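Side-chain contact in putative glycoside hydrolase (Parabacteroides distasonis ATCC 8503, PDB 3GYC), which is a putative glycoside hydrolase of the cellulase-like family, probably cleaving glycosidic bonds in sugar polymers or oligosaccharides: residues Phe227-Glu232 / Ala386-Lys391. Residues are numbered along the deposited sequence; the frame is centred on the assembly and turned at random.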
# COMPACT_ATOMS: atom_id res chain seq x y z
N PHE A 227 0.57 -19.52 -3.71
CA PHE A 227 0.83 -18.79 -4.97
C PHE A 227 1.18 -17.31 -4.77
O PHE A 227 1.48 -16.61 -5.75
CB PHE A 227 -0.38 -18.92 -5.93
CG PHE A 227 -1.70 -18.50 -5.32
CD1 PHE A 227 -2.06 -17.18 -5.25
CD2 PHE A 227 -2.57 -19.45 -4.82
CE1 PHE A 227 -3.28 -16.78 -4.66
CE2 PHE A 227 -3.79 -19.07 -4.24
CZ PHE A 227 -4.15 -17.72 -4.17
N LEU A 228 1.09 -16.81 -3.54
CA LEU A 228 1.51 -15.44 -3.22
C LEU A 228 2.98 -15.50 -2.83
O LEU A 228 3.38 -16.36 -2.05
CB LEU A 228 0.71 -14.89 -2.06
CG LEU A 228 -0.80 -14.78 -2.28
CD1 LEU A 228 -1.54 -14.41 -1.00
CD2 LEU A 228 -1.11 -13.81 -3.40
N ASP A 229 3.80 -14.62 -3.40
CA ASP A 229 5.25 -14.60 -3.13
C ASP A 229 5.60 -13.84 -1.84
O ASP A 229 6.70 -13.96 -1.30
CB ASP A 229 6.00 -13.98 -4.32
CG ASP A 229 5.98 -14.86 -5.58
OD1 ASP A 229 5.95 -16.12 -5.43
OD2 ASP A 229 6.03 -14.31 -6.75
N LEU A 230 4.67 -12.97 -1.43
CA LEU A 230 4.78 -12.16 -0.23
C LEU A 230 3.39 -11.72 0.22
O LEU A 230 2.42 -11.85 -0.54
CB LEU A 230 5.64 -10.91 -0.46
CG LEU A 230 5.23 -9.93 -1.54
CD1 LEU A 230 5.38 -8.45 -1.11
CD2 LEU A 230 5.99 -10.19 -2.85
N TYR A 231 3.27 -11.19 1.42
CA TYR A 231 2.00 -10.68 1.86
C TYR A 231 2.20 -9.18 2.11
O TYR A 231 3.20 -8.77 2.75
CB TYR A 231 1.45 -11.34 3.16
CG TYR A 231 1.44 -12.84 3.24
CD1 TYR A 231 1.31 -13.65 2.11
CD2 TYR A 231 1.48 -13.48 4.49
CE1 TYR A 231 1.30 -15.03 2.22
CE2 TYR A 231 1.44 -14.85 4.61
CZ TYR A 231 1.33 -15.62 3.48
OH TYR A 231 1.32 -16.97 3.61
N GLU A 232 1.29 -8.37 1.58
CA GLU A 232 1.29 -6.92 1.82
C GLU A 232 0.01 -6.73 2.62
O GLU A 232 -1.05 -6.76 2.05
CB GLU A 232 1.33 -6.13 0.50
CG GLU A 232 1.94 -4.69 0.63
CD GLU A 232 0.96 -3.56 0.94
OE1 GLU A 232 0.04 -3.34 0.12
OE2 GLU A 232 1.14 -2.84 1.95
N ALA A 386 10.85 -16.71 -1.04
CA ALA A 386 11.27 -15.45 -0.43
C ALA A 386 12.48 -14.86 -1.13
O ALA A 386 12.61 -13.64 -1.19
CB ALA A 386 11.56 -15.65 1.07
N ALA A 387 13.37 -15.72 -1.64
CA ALA A 387 14.57 -15.26 -2.32
C ALA A 387 14.22 -14.39 -3.52
O ALA A 387 15.04 -13.57 -3.90
CB ALA A 387 15.47 -16.40 -2.75
N LYS A 388 13.04 -14.56 -4.11
CA LYS A 388 12.65 -13.72 -5.27
C LYS A 388 12.61 -12.26 -4.88
O LYS A 388 13.05 -11.40 -5.65
CB LYS A 388 11.33 -14.16 -5.90
CG LYS A 388 11.43 -15.50 -6.60
CD LYS A 388 10.18 -15.87 -7.44
CE LYS A 388 8.96 -16.03 -6.57
NZ LYS A 388 7.80 -16.75 -7.29
N LEU A 389 12.02 -11.98 -3.71
CA LEU A 389 11.97 -10.60 -3.19
C LEU A 389 13.29 -10.18 -2.56
O LEU A 389 13.76 -9.07 -2.80
CB LEU A 389 10.86 -10.46 -2.18
CG LEU A 389 10.67 -9.09 -1.55
CD1 LEU A 389 10.58 -7.97 -2.62
CD2 LEU A 389 9.42 -9.11 -0.69
N LEU A 390 13.92 -11.06 -1.78
CA LEU A 390 15.18 -10.71 -1.10
C LEU A 390 16.29 -10.29 -2.04
O LEU A 390 17.07 -9.38 -1.71
CB LEU A 390 15.66 -11.83 -0.16
CG LEU A 390 15.10 -11.85 1.27
CD1 LEU A 390 13.62 -11.60 1.41
CD2 LEU A 390 15.52 -13.18 1.95
N LYS A 391 16.38 -10.93 -3.20
CA LYS A 391 17.40 -10.55 -4.16
C LYS A 391 17.19 -9.14 -4.73
O LYS A 391 18.11 -8.61 -5.32
CB LYS A 391 17.39 -11.48 -5.38
CG LYS A 391 17.95 -12.84 -5.15
CD LYS A 391 17.90 -13.71 -6.45
CE LYS A 391 16.52 -13.67 -7.16
NZ LYS A 391 16.26 -14.95 -7.97
O HOH W 1 9.21 -13.42 -2.65
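Asp-229 and Lys-388 form the charged half of this contact, a salt bridge between the loop leading into strand 231-232 and the helix 384-390. Along the aspartate, CB comes first, 3.7 Å from the water between the segments. CG lies 3.1 Å from Lys-388 NZ and 3.4 Å from Lys-388 CE, so the last methylene of the lysine also touches the acid. At the tip, OD1 accepts a hydrogen bond from Lys-388 NZ at 2.7 Å. The ammonium meets OD1 from above the carboxylate plane, 42° out of it. NZ also lies 3.1 Å from OD2. A bend at chi3 (-64°) turns the end of the lysine chain toward the acid. OD2 has partners of its own, a salt bridge from Arg-200 NH2 and the backbone N-H of Phe-208, so two cations probably stabilise the buried carboxylate in its ionised form. Replacing Asp-229 by an alanine would remove the carboxylate and is likely to leave Lys-388 and Arg-200 without their shared anion and the Phe-208 N-H without this acceptor.

Next to the ion pair, the water donates to Asp-229 O at 2.9 Å and accepts a weak bond from Leu-389 N. The apolar half joins Leu-230 to Leu-389, whose side chains cross at about a right angle. A single methyl, Leu-389 CD2, faces Leu-230, coming within 4.1 Å of CD1 and almost as near to CB and CD2.

Leu-230 also meets Tyr-155, and Leu-389 touches Leu-154, near the start of strand 153-157. Together with the position of Asp-229 just ahead of strand 231-232, the Leu-154 contact places helix 384-390 against a TIM barrel at the N-terminal ends of these two parallel strands, whereas glycosidases of this fold carry their active sites at the C-terminal end.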